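Local coordinates for putative cell invasion protein with MAC/Perforin domain (Bacteroides thetaiotaomicron VPI-5482, PDB 3KK7) that is of unknown function but, as a membrane-attack complex/perforin family member from a gut symbiont, may act on membranes, at residues L31-S36 with L372-I377; P398-R403 with D511-L516; E165-M170 with T334-Q339; G169-Q174 with T214-G219. All coordinates share one frame; numbering follows the deposited sequence.

Interaction 1: residues L31-S36 with L372-I377; sequences LPRVWS and LEEPYI
L372 opens the contact by laying CB and CD1 against the backbone carbonyl of W35, with L372 CD1 3.4 Å from W35 O, while L372 CB stands 4.2 Å from W35 CB. That same carbonyl accepts a hydrogen bond from R403 NH2, so the polar atom is satisfied from elsewhere. At E373 the main chain makes the contact: its side chain turns off the other way, and the E373 carbonyl carbon sits over the rim of the indole, 3.5 Å from W35 CG. E374 then lies over the six-membered ring of W35, its chain running along it. E374 CA is 3.6 Å from the centroid of that W35 ring and 9° off the normal, a CH-pi contact, and E374 CB follows at 3.4 Å from W35 CZ2. The loop after strand 22-25 is thus pressed by its tryptophan onto the extended chain that leads into strand 376-386, part of the mixed sheet of the D2 family region. W35 chi1, at -33°, is displaced from the usual staggered value, with CG still beside the backbone N, and the second face of the indole is backed by the R33 main chain. With CG anti to the backbone N and the rest extended, E374 continues past the ring edge, where E374 OE1 accepts a bond from R33 NH1 at 3.0 Å (155°). This salt bridge lies in the guanidinium plane but reaches the carboxylate from well above its own plane. P375 CD comes obliquely to the indole, 4.0 Å from W35 CE3. Beyond it, Y376 pairs through its backbone with N401.

Interaction 2: residues P398-R403 with D511-L516; sequences PVLNTR and DAYGIL
The Y513 hydroxyl is the focus: the R403 backbone N-H donates to Y513 OH over 2.9 Å at 162°, a nearly straight bond. T402 flanks the same oxygen, its CB 3.2 Å from Y513 OH. R403 then turns its aliphatic part across the tyrosine at about a right angle, CG lying 3.7 Å from Y513 CE1, and continues until R403 CD touches the A512 methyl (CD to CB, 4.3 Å). On the other side of the phenol, L400 CD1 approaches the ring edge near its plane, 4.1 Å from Y513 CD2. The next shell fixes these groups. Y513 OH has a further hydrogen bond to the C-terminal carboxylate of L541, which also forms a salt bridge with R403 NE, while R403 NH1 and NH2 are held by the carbonyls of Y197 and W35. This buried guanidinium is therefore gripped at all three nitrogens, and the nearby carboxylate would probably help balance its charge. A phenylalanine in place of Y513 would lack the hydroxyl and would probably leave the R403 amide without this acceptor and weaken the hold on the L541 carboxylate. The ring is delivered from the end of a helix: G514 takes positive phi in a Schellman motif, with a weak bond from G514 N to D511 O, and I515 occupies the N-cap of helix 516-521. The contact thus sets the end of helix 508-512, in the D3 family region, against the end of strand 392-401, which lies between strands 376-386 and 407-411 in the D2 sheet.

Interaction 3: residues E165-M170 with T334-Q339; sequences EVVNGM and TMIDLQ
I336 reaches over strand 165-170 with its terminal CD1, which rests 3.6 Å from V166 O and 4.0 Å from V167 CG2. CG1 takes the crowded position between the backbone N and the carbonyl carbon, sending the chain onto V167 CG2. Strands 157-173 and 334-338 both pair with strand 211-218 in the antiparallel MACPF sheet, but here they cross steeply, at 106°, and meet through side chains, partly onto backbone. Selenomethionine M170, fully extended, crosses Q339 at about a right angle, its CG 3.4 Å from Q339 NE2; the amide itself is anchored on N172 and Y216. At the opposite end of 165-170, E165 and D337 bring two carboxylates together with planes nearly perpendicular, and E165 OE2 lies 2.6 Å from D337 OD2. D337 OD2 also forms a salt bridge to K104, while D337 OD1 accepts the L338 N-H through its anti lone pair at 2.8 Å; together these help to hold the carboxylate's rotation. An alanine here would remove the carboxylate, and the salt bridge to K104 and the brace on the L338 amide would probably both be lost. Such closeness of two buried acids suggests a shared proton or a raised pKa, with K104 probably easing the remaining charge.

Interaction 4: residues G169-Q174 with T214-G219; sequences GMLNLQ and TGYYTG
Strands 169-173 and 215-218 run antiparallel, at 158° between their directions, with G169-T218 and L171-Y216 as hydrogen-bonded pairs and M170-Y217 and N172-G215 as non-hydrogen-bonded pairs. L171 N meets Y216 O in the carbonyl plane at 3.1 Å, whereas the T218 N-H approaches G169 O from above the carbonyl plane. Past the last pair the L173 N-H still reaches T214 O, at 2.8 Å. On one face, L171 runs along the Y216 side chain in the same direction: L171 CB sits over the phenol face, displaced to the rim, and L171 CD2 closes to 3.3 Å from Y216 OH. That hydroxyl is hydrogen-bonded in turn to the A52 carbonyl. L171 CD1 touches T218 CG2 at 4.0 Å, while a CB on G169 would come within 2.6 Å of T218 OG1, a clash. On the face of M170 and Y217, the selenomethionine SE of M170 lies 5.5 Å from the Y217 ring centroid, 61° off the normal, an oblique Met-aromatic contact. N172 ND2 donates to Q339 OE1 and to a water, which in turn donates to L173 O and T214 O and so bridges the ends of the two strands. T218 is opposed by two residues, N168 and G169, which makes a classic beta bulge. Just beyond, the chain turns a corner at G219, whose backbone angles would jam any side chain against the preceding carbonyl; this fits the glycine pair of the MACPF signature, at the bend of the family's central antiparallel sheet.

How the interactions relate
From the N terminus, 31-36 opens the longest loop, which interaction 1 closes at 372-377, some 340 residues on, after interactions 4 and 3 have closed within it. Those two start on strand 157-173, sharing G169 and M170: interaction 4 closes first, at 214-219, and interaction 3 later, at 334-339. They touch, centres 7 Å apart, and join three strands of the MACPF sheet. Interaction 2 opens after interaction 1 has closed, bringing the D3 region to D2. Interactions 1 and 2 adjoin through neighbouring strands 376-386 and 392-401. Both lie far from interactions 3 and 4, on the opposite side of the chain's centre; the centres of interactions 1 and 3 are about 46 Å apart.

Interaction 1: residues L31-S36 with L372-I377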
loop_
_atom_site.group_PDB
_atom_site.type_symbol
_atom_site.label_atom_id
_atom_site.label_comp_id
_atom_site.label_asym_id
_atom_site.label_seq_id
_atom_site.Cartn_x
_atom_site.Cartn_y
_atom_site.Cartn_z
ATOM N N LEU A 31 18.341 20.423 -20.729
ATOM C CA LEU A 31 17.750 19.859 -19.512
ATOM C C LEU A 31 18.367 18.498 -19.243
ATOM O O LEU A 31 18.635 17.754 -20.196
ATOM C CB LEU A 31 16.259 19.652 -19.694
ATOM C CG LEU A 31 15.404 20.886 -19.924
ATOM C CD1 LEU A 31 14.008 20.435 -20.300
ATOM C CD2 LEU A 31 15.386 21.748 -18.684
ATOM N N PRO A 32 18.577 18.147 -17.959
ATOM C CA PRO A 32 19.076 16.785 -17.703
ATOM C C PRO A 32 17.997 15.722 -18.000
ATOM O O PRO A 32 16.841 16.060 -18.245
ATOM C CB PRO A 32 19.471 16.792 -16.215
ATOM C CG PRO A 32 19.081 18.153 -15.662
ATOM C CD PRO A 32 18.290 18.892 -16.718
ATOM N N ARG A 33 18.409 14.457 -18.051
ATOM C CA ARG A 33 17.499 13.329 -18.205
ATOM C C ARG A 33 17.442 12.542 -16.907
ATOM O O ARG A 33 17.816 11.375 -16.882
ATOM C CB ARG A 33 17.974 12.413 -19.318
ATOM C CG ARG A 33 18.122 13.131 -20.623
ATOM C CD ARG A 33 17.870 12.232 -21.816
ATOM N NE ARG A 33 17.229 13.018 -22.861
ATOM C CZ ARG A 33 15.940 12.969 -23.194
ATOM N NH1 ARG A 33 15.096 12.119 -22.614
ATOM N NH2 ARG A 33 15.502 13.769 -24.162
ATOM N N VAL A 34 17.010 13.181 -15.826
ATOM C CA VAL A 34 16.967 12.499 -14.547
ATOM C C VAL A 34 15.550 12.546 -13.996
ATOM O O VAL A 34 15.013 13.615 -13.680
ATOM C CB VAL A 34 18.005 13.059 -13.550
ATOM C CG1 VAL A 34 17.973 12.267 -12.266
ATOM C CG2 VAL A 34 19.392 12.972 -14.135
ATOM N N TRP A 35 14.965 11.354 -13.891
ATOM C CA TRP A 35 13.591 11.201 -13.460
ATOM C C TRP A 35 13.484 10.760 -11.993
ATOM O O TRP A 35 12.392 10.796 -11.420
ATOM C CB TRP A 35 12.833 10.221 -14.362
ATOM C CG TRP A 35 13.254 10.218 -15.808
ATOM C CD1 TRP A 35 13.598 9.133 -16.545
ATOM C CD2 TRP A 35 13.397 11.353 -16.672
ATOM N NE1 TRP A 35 13.926 9.512 -17.814
ATOM C CE2 TRP A 35 13.817 10.870 -17.921
ATOM C CE3 TRP A 35 13.198 12.729 -16.511
ATOM C CZ2 TRP A 35 14.058 11.712 -19.010
ATOM C CZ3 TRP A 35 13.438 13.564 -17.599
ATOM C CH2 TRP A 35 13.859 13.049 -18.828
ATOM N N SER A 36 14.606 10.386 -11.372
ATOM C CA SER A 36 14.594 9.980 -9.973
ATOM C C SER A 36 15.952 10.131 -9.315
ATOM O O SER A 36 16.930 10.337 -9.988
ATOM C CB SER A 36 14.116 8.527 -9.864
ATOM O OG SER A 36 15.055 7.626 -10.402
ATOM N N LEU A 372 10.217 5.749 -12.293
ATOM C CA LEU A 372 9.848 7.069 -12.758
ATOM C C LEU A 372 10.407 7.276 -14.164
ATOM O O LEU A 372 11.398 6.666 -14.520
ATOM C CB LEU A 372 10.298 8.144 -11.756
ATOM C CG LEU A 372 9.677 8.040 -10.348
ATOM C CD1 LEU A 372 10.095 9.199 -9.509
ATOM C CD2 LEU A 372 8.124 7.932 -10.326
ATOM N N GLU A 373 9.731 8.094 -14.969
ATOM C CA GLU A 373 10.031 8.236 -16.398
ATOM C C GLU A 373 9.978 9.701 -16.875
ATOM O O GLU A 373 9.698 10.604 -16.091
ATOM C CB GLU A 373 9.063 7.377 -17.208
ATOM C CG GLU A 373 9.255 5.880 -17.036
ATOM C CD GLU A 373 8.162 5.026 -17.737
ATOM O OE1 GLU A 373 7.510 5.494 -18.711
ATOM O OE2 GLU A 373 7.945 3.868 -17.295
ATOM N N GLU A 374 10.282 9.925 -18.156
ATOM C CA GLU A 374 10.294 11.274 -18.723
ATOM C C GLU A 374 8.871 11.789 -18.809
ATOM O O GLU A 374 8.005 11.108 -19.352
ATOM C CB GLU A 374 10.902 11.285 -20.138
ATOM C CG GLU A 374 10.962 12.690 -20.829
ATOM C CD GLU A 374 11.520 12.654 -22.266
ATOM O OE1 GLU A 374 12.103 11.619 -22.661
ATOM O OE2 GLU A 374 11.363 13.669 -22.988
ATOM N N PRO A 375 8.622 12.986 -18.266
ATOM C CA PRO A 375 7.330 13.615 -18.492
ATOM C C PRO A 375 7.219 14.318 -19.862
ATOM O O PRO A 375 8.219 14.602 -20.506
ATOM C CB PRO A 375 7.222 14.611 -17.344
ATOM C CG PRO A 375 8.580 14.878 -16.950
ATOM C CD PRO A 375 9.391 13.682 -17.227
ATOM N N TYR A 376 5.986 14.592 -20.279
ATOM C CA TYR A 376 5.713 15.186 -21.576
ATOM C C TYR A 376 4.253 15.573 -21.655
ATOM O O TYR A 376 3.422 14.966 -21.004
ATOM C CB TYR A 376 6.016 14.195 -22.709
ATOM C CG TYR A 376 5.236 12.901 -22.652
ATOM C CD1 TYR A 376 3.988 12.788 -23.259
ATOM C CD2 TYR A 376 5.763 11.779 -22.011
ATOM C CE1 TYR A 376 3.266 11.585 -23.219
ATOM C CE2 TYR A 376 5.058 10.582 -21.957
ATOM C CZ TYR A 376 3.807 10.488 -22.558
ATOM O OH TYR A 376 3.123 9.297 -22.503
ATOM N N ILE A 377 3.952 16.579 -22.462
ATOM C CA ILE A 377 2.591 16.982 -22.727
ATOM C C ILE A 377 2.195 16.378 -24.059
ATOM O O ILE A 377 2.933 16.513 -25.025
ATOM C CB ILE A 377 2.486 18.490 -22.830
ATOM C CG1 ILE A 377 2.868 19.133 -21.489
ATOM C CG2 ILE A 377 1.074 18.873 -23.255
ATOM C CD1 ILE A 377 2.816 20.651 -21.486
#

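Interaction 2: residues P398-R403 with D511-L516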
loop_
_atom_site.group_PDB
_atom_site.type_symbol
_atom_site.label_atom_id
_atom_site.label_comp_id
_atom_site.label_asym_id
_atom_site.label_seq_id
_atom_site.Cartn_x
_atom_site.Cartn_y
_atom_site.Cartn_z
ATOM N N PRO A 398 -4.501 19.445 -24.023
ATOM C CA PRO A 398 -3.162 19.086 -23.589
ATOM C C PRO A 398 -3.255 18.200 -22.361
ATOM O O PRO A 398 -4.037 18.502 -21.463
ATOM C CB PRO A 398 -2.539 20.432 -23.230
ATOM C CG PRO A 398 -3.671 21.290 -22.858
ATOM C CD PRO A 398 -4.879 20.794 -23.564
ATOM N N VAL A 399 -2.483 17.111 -22.335
ATOM C CA VAL A 399 -2.458 16.198 -21.192
ATOM C C VAL A 399 -1.023 16.060 -20.697
ATOM O O VAL A 399 -0.174 15.531 -21.396
ATOM C CB VAL A 399 -3.027 14.804 -21.558
ATOM C CG1 VAL A 399 -2.970 13.881 -20.364
ATOM C CG2 VAL A 399 -4.459 14.904 -22.045
ATOM N N LEU A 400 -0.744 16.538 -19.485
ATOM C CA LEU A 400 0.585 16.366 -18.893
ATOM C C LEU A 400 0.743 14.945 -18.375
ATOM O O LEU A 400 -0.010 14.518 -17.499
ATOM C CB LEU A 400 0.779 17.339 -17.747
ATOM C CG LEU A 400 2.113 17.231 -17.002
ATOM C CD1 LEU A 400 3.310 17.617 -17.911
ATOM C CD2 LEU A 400 2.024 18.081 -15.732
ATOM N N ASN A 401 1.700 14.211 -18.936
ATOM C CA ASN A 401 2.089 12.904 -18.412
ATOM C C ASN A 401 3.176 13.126 -17.368
ATOM O O ASN A 401 4.239 13.661 -17.707
ATOM C CB ASN A 401 2.575 11.948 -19.511
ATOM C CG ASN A 401 1.412 11.262 -20.261
ATOM O OD1 ASN A 401 1.326 10.031 -20.303
ATOM N ND2 ASN A 401 0.512 12.065 -20.848
ATOM N N THR A 402 2.908 12.731 -16.114
ATOM C CA THR A 402 3.838 12.961 -15.012
ATOM C C THR A 402 4.951 11.927 -15.012
ATOM O O THR A 402 4.920 10.994 -15.786
ATOM C CB THR A 402 3.111 12.940 -13.642
ATOM O OG1 THR A 402 2.681 11.604 -13.324
ATOM C CG2 THR A 402 1.914 13.883 -13.659
ATOM N N ARG A 403 5.912 12.082 -14.117
ATOM C CA ARG A 403 6.990 11.124 -13.953
ATOM C C ARG A 403 6.482 9.721 -13.619
ATOM O O ARG A 403 7.076 8.689 -14.011
ATOM C CB ARG A 403 7.906 11.560 -12.814
ATOM C CG ARG A 403 8.739 12.804 -13.081
ATOM C CD ARG A 403 9.798 12.960 -11.990
ATOM N NE ARG A 403 9.191 13.295 -10.708
ATOM C CZ ARG A 403 9.736 13.082 -9.505
ATOM N NH1 ARG A 403 9.062 13.430 -8.416
ATOM N NH2 ARG A 403 10.928 12.524 -9.369
ATOM N N ASP A 511 13.123 20.352 -13.077
ATOM C CA ASP A 511 13.965 20.175 -14.277
ATOM C C ASP A 511 13.509 18.987 -15.145
ATOM O O ASP A 511 13.576 19.054 -16.380
ATOM C CB ASP A 511 15.481 20.111 -13.924
ATOM C CG ASP A 511 16.153 21.519 -13.861
ATOM O OD1 ASP A 511 15.544 22.490 -14.370
ATOM O OD2 ASP A 511 17.284 21.654 -13.306
ATOM N N ALA A 512 13.015 17.924 -14.519
ATOM C CA ALA A 512 12.440 16.820 -15.270
ATOM C C ALA A 512 11.249 17.311 -16.108
ATOM O O ALA A 512 11.078 16.897 -17.255
ATOM C CB ALA A 512 12.044 15.735 -14.361
ATOM N N TYR A 513 10.470 18.249 -15.584
ATOM C CA TYR A 513 9.358 18.839 -16.355
ATOM C C TYR A 513 9.746 20.071 -17.172
ATOM O O TYR A 513 8.930 20.620 -17.913
ATOM C CB TYR A 513 8.202 19.187 -15.422
ATOM C CG TYR A 513 7.556 17.984 -14.754
ATOM C CD1 TYR A 513 8.118 17.395 -13.630
ATOM C CD2 TYR A 513 6.363 17.469 -15.224
ATOM C CE1 TYR A 513 7.517 16.317 -13.012
ATOM C CE2 TYR A 513 5.746 16.392 -14.606
ATOM C CZ TYR A 513 6.319 15.815 -13.508
ATOM O OH TYR A 513 5.689 14.742 -12.918
ATOM N N GLY A 514 10.998 20.498 -17.058
ATOM C CA GLY A 514 11.479 21.706 -17.754
ATOM C C GLY A 514 10.639 22.917 -17.403
ATOM O O GLY A 514 10.188 23.631 -18.296
ATOM N N ILE A 515 10.410 23.113 -16.102
ATOM C CA ILE A 515 9.551 24.183 -15.582
ATOM C C ILE A 515 10.251 25.027 -14.508
ATOM O O ILE A 515 9.624 25.847 -13.845
ATOM C CB ILE A 515 8.198 23.622 -14.996
ATOM C CG1 ILE A 515 8.437 22.708 -13.794
ATOM C CG2 ILE A 515 7.408 22.872 -16.058
ATOM C CD1 ILE A 515 7.190 22.190 -13.221
ATOM N N LEU A 516 11.559 24.853 -14.356
ATOM C CA LEU A 516 12.278 25.519 -13.298
ATOM C C LEU A 516 12.181 27.030 -13.459
ATOM O O LEU A 516 11.918 27.739 -12.490
ATOM C CB LEU A 516 13.728 25.059 -13.279
ATOM C CG LEU A 516 14.583 25.569 -12.116
ATOM C CD1 LEU A 516 13.839 25.496 -10.755
ATOM C CD2 LEU A 516 15.917 24.790 -12.093
#

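Interaction 3: residues E165-M170 with T334-Q339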
loop_
_atom_site.group_PDB
_atom_site.type_symbol
_atom_site.label_atom_id
_atom_site.label_comp_id
_atom_site.label_asym_id
_atom_site.label_seq_id
_atom_site.Cartn_x
_atom_site.Cartn_y
_atom_site.Cartn_z
ATOM N N GLU A 165 -1.147 -16.809 22.176
ATOM C CA GLU A 165 -0.821 -15.413 22.487
ATOM C C GLU A 165 -1.056 -15.063 23.948
ATOM O O GLU A 165 -2.142 -15.314 24.507
ATOM C CB GLU A 165 -1.676 -14.470 21.630
ATOM C CG GLU A 165 -1.524 -14.736 20.174
ATOM C CD GLU A 165 -2.229 -13.747 19.265
ATOM O OE1 GLU A 165 -3.262 -13.130 19.641
ATOM O OE2 GLU A 165 -1.730 -13.625 18.140
ATOM N N VAL A 166 -0.045 -14.480 24.572
ATOM C CA VAL A 166 -0.267 -13.843 25.851
ATOM C C VAL A 166 -0.362 -12.348 25.544
ATOM O O VAL A 166 0.586 -11.729 25.054
ATOM C CB VAL A 166 0.801 -14.174 26.836
ATOM C CG1 VAL A 166 0.476 -13.498 28.185
ATOM C CG2 VAL A 166 0.864 -15.663 26.979
ATOM N N VAL A 167 -1.546 -11.794 25.757
ATOM C CA VAL A 167 -1.813 -10.440 25.336
ATOM C C VAL A 167 -1.732 -9.556 26.555
ATOM O O VAL A 167 -2.329 -9.833 27.612
ATOM C CB VAL A 167 -3.154 -10.318 24.593
ATOM C CG1 VAL A 167 -3.445 -8.875 24.250
ATOM C CG2 VAL A 167 -3.117 -11.182 23.336
ATOM N N ASN A 168 -0.949 -8.498 26.404
ATOM C CA ASN A 168 -0.715 -7.610 27.509
ATOM C C ASN A 168 -1.095 -6.170 27.244
ATOM O O ASN A 168 -1.393 -5.427 28.171
ATOM C CB ASN A 168 0.737 -7.692 27.899
ATOM C CG ASN A 168 0.957 -7.322 29.316
ATOM O OD1 ASN A 168 0.529 -8.051 30.228
ATOM N ND2 ASN A 168 1.633 -6.196 29.535
ATOM N N GLY A 169 -1.108 -5.779 25.981
ATOM C CA GLY A 169 -1.452 -4.428 25.632
ATOM C C GLY A 169 -2.073 -4.272 24.268
ATOM O O GLY A 169 -2.246 -5.227 23.497
HETATM N N MSE A 170 -2.345 -3.012 23.970
HETATM C CA MSE A 170 -3.152 -2.623 22.844
HETATM C C MSE A 170 -2.754 -1.182 22.526
HETATM O O MSE A 170 -2.739 -0.336 23.425
HETATM C CB MSE A 170 -4.580 -2.711 23.336
HETATM C CG MSE A 170 -5.609 -2.454 22.350
HETATM SE SE MSE A 170 -7.384 -2.910 23.103
HETATM C CE MSE A 170 -8.359 -2.491 21.434
ATOM N N THR A 334 6.452 -7.608 22.435
ATOM C CA THR A 334 6.603 -6.983 21.130
ATOM C C THR A 334 5.239 -6.981 20.459
ATOM O O THR A 334 4.262 -7.379 21.075
ATOM C CB THR A 334 7.673 -7.695 20.278
ATOM O OG1 THR A 334 7.955 -6.899 19.120
ATOM C CG2 THR A 334 7.207 -9.089 19.845
HETATM N N MSE A 335 5.164 -6.508 19.223
HETATM C CA MSE A 335 3.910 -6.573 18.473
HETATM C C MSE A 335 3.618 -8.035 18.096
HETATM O O MSE A 335 4.453 -8.673 17.479
HETATM C CB MSE A 335 3.998 -5.729 17.209
HETATM C CG MSE A 335 2.762 -5.821 16.306
HETATM SE SE MSE A 335 2.933 -4.561 14.851
HETATM C CE MSE A 335 3.136 -5.750 13.330
ATOM N N ILE A 336 2.431 -8.540 18.445
ATOM C CA ILE A 336 2.093 -9.939 18.222
ATOM C C ILE A 336 0.851 -10.254 17.361
ATOM O O ILE A 336 0.674 -11.406 16.951
ATOM C CB ILE A 336 1.964 -10.665 19.551
ATOM C CG1 ILE A 336 0.843 -10.066 20.392
ATOM C CG2 ILE A 336 3.277 -10.621 20.278
ATOM C CD1 ILE A 336 0.409 -10.952 21.554
ATOM N N ASP A 337 -0.004 -9.270 17.087
ATOM C CA ASP A 337 -1.216 -9.499 16.268
ATOM C C ASP A 337 -1.825 -8.151 15.967
ATOM O O ASP A 337 -1.409 -7.142 16.536
ATOM C CB ASP A 337 -2.249 -10.379 16.996
ATOM C CG ASP A 337 -3.015 -11.335 16.053
ATOM O OD1 ASP A 337 -3.244 -10.938 14.883
ATOM O OD2 ASP A 337 -3.402 -12.468 16.489
ATOM N N LEU A 338 -2.815 -8.135 15.086
ATOM C CA LEU A 338 -3.430 -6.898 14.630
ATOM C C LEU A 338 -4.882 -6.796 15.121
ATOM O O LEU A 338 -5.572 -7.792 15.252
ATOM C CB LEU A 338 -3.400 -6.826 13.103
ATOM C CG LEU A 338 -2.017 -6.793 12.445
ATOM C CD1 LEU A 338 -2.122 -7.019 10.943
ATOM C CD2 LEU A 338 -1.285 -5.474 12.723
ATOM N N GLN A 339 -5.311 -5.571 15.408
ATOM C CA GLN A 339 -6.689 -5.270 15.718
ATOM C C GLN A 339 -7.466 -5.249 14.433
ATOM O O GLN A 339 -6.910 -4.970 13.374
ATOM C CB GLN A 339 -6.806 -3.878 16.340
ATOM C CG GLN A 339 -6.204 -3.759 17.696
ATOM C CD GLN A 339 -6.384 -2.367 18.283
ATOM O OE1 GLN A 339 -7.440 -1.727 18.100
ATOM N NE2 GLN A 339 -5.371 -1.906 19.036
#

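Interaction 4: residues G169-Q174 with T214-G219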
loop_
_atom_site.group_PDB
_atom_site.type_symbol
_atom_site.label_atom_id
_atom_site.label_comp_id
_atom_site.label_asym_id
_atom_site.label_seq_id
_atom_site.Cartn_x
_atom_site.Cartn_y
_atom_site.Cartn_z
ATOM N N GLY A 169 -1.108 -5.779 25.981
ATOM C CA GLY A 169 -1.452 -4.428 25.632
ATOM C C GLY A 169 -2.073 -4.272 24.268
ATOM O O GLY A 169 -2.246 -5.227 23.497
HETATM N N MSE A 170 -2.345 -3.012 23.970
HETATM C CA MSE A 170 -3.152 -2.623 22.844
HETATM C C MSE A 170 -2.754 -1.182 22.526
HETATM O O MSE A 170 -2.739 -0.336 23.425
HETATM C CB MSE A 170 -4.580 -2.711 23.336
HETATM C CG MSE A 170 -5.609 -2.454 22.350
HETATM SE SE MSE A 170 -7.384 -2.910 23.103
HETATM C CE MSE A 170 -8.359 -2.491 21.434
ATOM N N LEU A 171 -2.382 -0.903 21.280
ATOM C CA LEU A 171 -1.992 0.458 20.885
ATOM C C LEU A 171 -2.789 0.889 19.711
ATOM O O LEU A 171 -2.938 0.114 18.786
ATOM C CB LEU A 171 -0.525 0.558 20.492
ATOM C CG LEU A 171 0.469 0.771 21.615
ATOM C CD1 LEU A 171 0.645 -0.538 22.397
ATOM C CD2 LEU A 171 1.790 1.216 21.002
ATOM N N ASN A 172 -3.250 2.138 19.729
ATOM C CA ASN A 172 -4.010 2.706 18.626
ATOM C C ASN A 172 -3.542 4.102 18.264
ATOM O O ASN A 172 -3.242 4.905 19.151
ATOM C CB ASN A 172 -5.490 2.734 18.974
ATOM C CG ASN A 172 -6.096 1.346 19.032
ATOM O OD1 ASN A 172 -5.977 0.651 20.054
ATOM N ND2 ASN A 172 -6.730 0.918 17.929
ATOM N N LEU A 173 -3.455 4.376 16.964
ATOM C CA LEU A 173 -3.256 5.731 16.468
ATOM C C LEU A 173 -4.623 6.243 16.087
ATOM O O LEU A 173 -5.448 5.488 15.542
ATOM C CB LEU A 173 -2.386 5.751 15.220
ATOM C CG LEU A 173 -2.090 7.066 14.475
ATOM C CD1 LEU A 173 -1.205 7.984 15.258
ATOM C CD2 LEU A 173 -1.390 6.668 13.176
ATOM N N GLN A 174 -4.860 7.516 16.377
ATOM C CA GLN A 174 -6.080 8.210 16.000
ATOM C C GLN A 174 -6.276 8.110 14.499
ATOM O O GLN A 174 -5.370 8.427 13.755
ATOM C CB GLN A 174 -5.935 9.683 16.387
ATOM C CG GLN A 174 -7.035 10.615 15.894
ATOM C CD GLN A 174 -8.385 10.240 16.421
ATOM O OE1 GLN A 174 -9.368 10.325 15.695
ATOM N NE2 GLN A 174 -8.448 9.805 17.681
ATOM N N THR A 214 -1.970 1.113 12.473
ATOM C CA THR A 214 -2.784 1.988 13.306
ATOM C C THR A 214 -3.367 1.299 14.544
ATOM O O THR A 214 -3.767 1.993 15.507
ATOM C CB THR A 214 -3.996 2.551 12.523
ATOM O OG1 THR A 214 -4.848 1.470 12.118
ATOM C CG2 THR A 214 -3.568 3.351 11.300
ATOM N N GLY A 215 -3.450 -0.041 14.523
ATOM C CA GLY A 215 -4.041 -0.806 15.645
ATOM C C GLY A 215 -3.485 -2.218 15.824
ATOM O O GLY A 215 -3.720 -3.105 15.017
ATOM N N TYR A 216 -2.743 -2.453 16.896
ATOM C CA TYR A 216 -2.188 -3.777 17.125
ATOM C C TYR A 216 -2.207 -4.168 18.575
ATOM O O TYR A 216 -2.558 -3.358 19.427
ATOM C CB TYR A 216 -0.768 -3.870 16.579
ATOM C CG TYR A 216 0.298 -2.954 17.175
ATOM C CD1 TYR A 216 1.079 -3.356 18.255
ATOM C CD2 TYR A 216 0.581 -1.712 16.582
ATOM C CE1 TYR A 216 2.100 -2.542 18.747
ATOM C CE2 TYR A 216 1.577 -0.880 17.071
ATOM C CZ TYR A 216 2.347 -1.291 18.152
ATOM O OH TYR A 216 3.347 -0.430 18.613
ATOM N N TYR A 217 -1.838 -5.425 18.835
ATOM C CA TYR A 217 -1.707 -5.943 20.193
ATOM C C TYR A 217 -0.256 -6.196 20.516
ATOM O O TYR A 217 0.546 -6.455 19.621
ATOM C CB TYR A 217 -2.475 -7.238 20.332
ATOM C CG TYR A 217 -3.958 -7.075 20.159
ATOM C CD1 TYR A 217 -4.750 -6.640 21.208
ATOM C CD2 TYR A 217 -4.573 -7.358 18.940
ATOM C CE1 TYR A 217 -6.110 -6.513 21.054
ATOM C CE2 TYR A 217 -5.924 -7.229 18.779
ATOM C CZ TYR A 217 -6.683 -6.801 19.841
ATOM O OH TYR A 217 -8.015 -6.657 19.690
ATOM N N THR A 218 0.086 -6.091 21.805
ATOM C CA THR A 218 1.426 -6.422 22.270
ATOM C C THR A 218 1.403 -7.560 23.247
ATOM O O THR A 218 0.411 -7.764 23.957
ATOM C CB THR A 218 2.119 -5.264 22.978
ATOM O OG1 THR A 218 1.330 -4.854 24.101
ATOM C CG2 THR A 218 2.354 -4.119 22.009
ATOM N N GLY A 219 2.518 -8.280 23.286
ATOM C CA GLY A 219 2.702 -9.360 24.220
ATOM C C GLY A 219 3.752 -10.332 23.736
ATOM O O GLY A 219 4.812 -9.913 23.272
HETATM O O HOH W 1 -6.742 3.227 15.925
#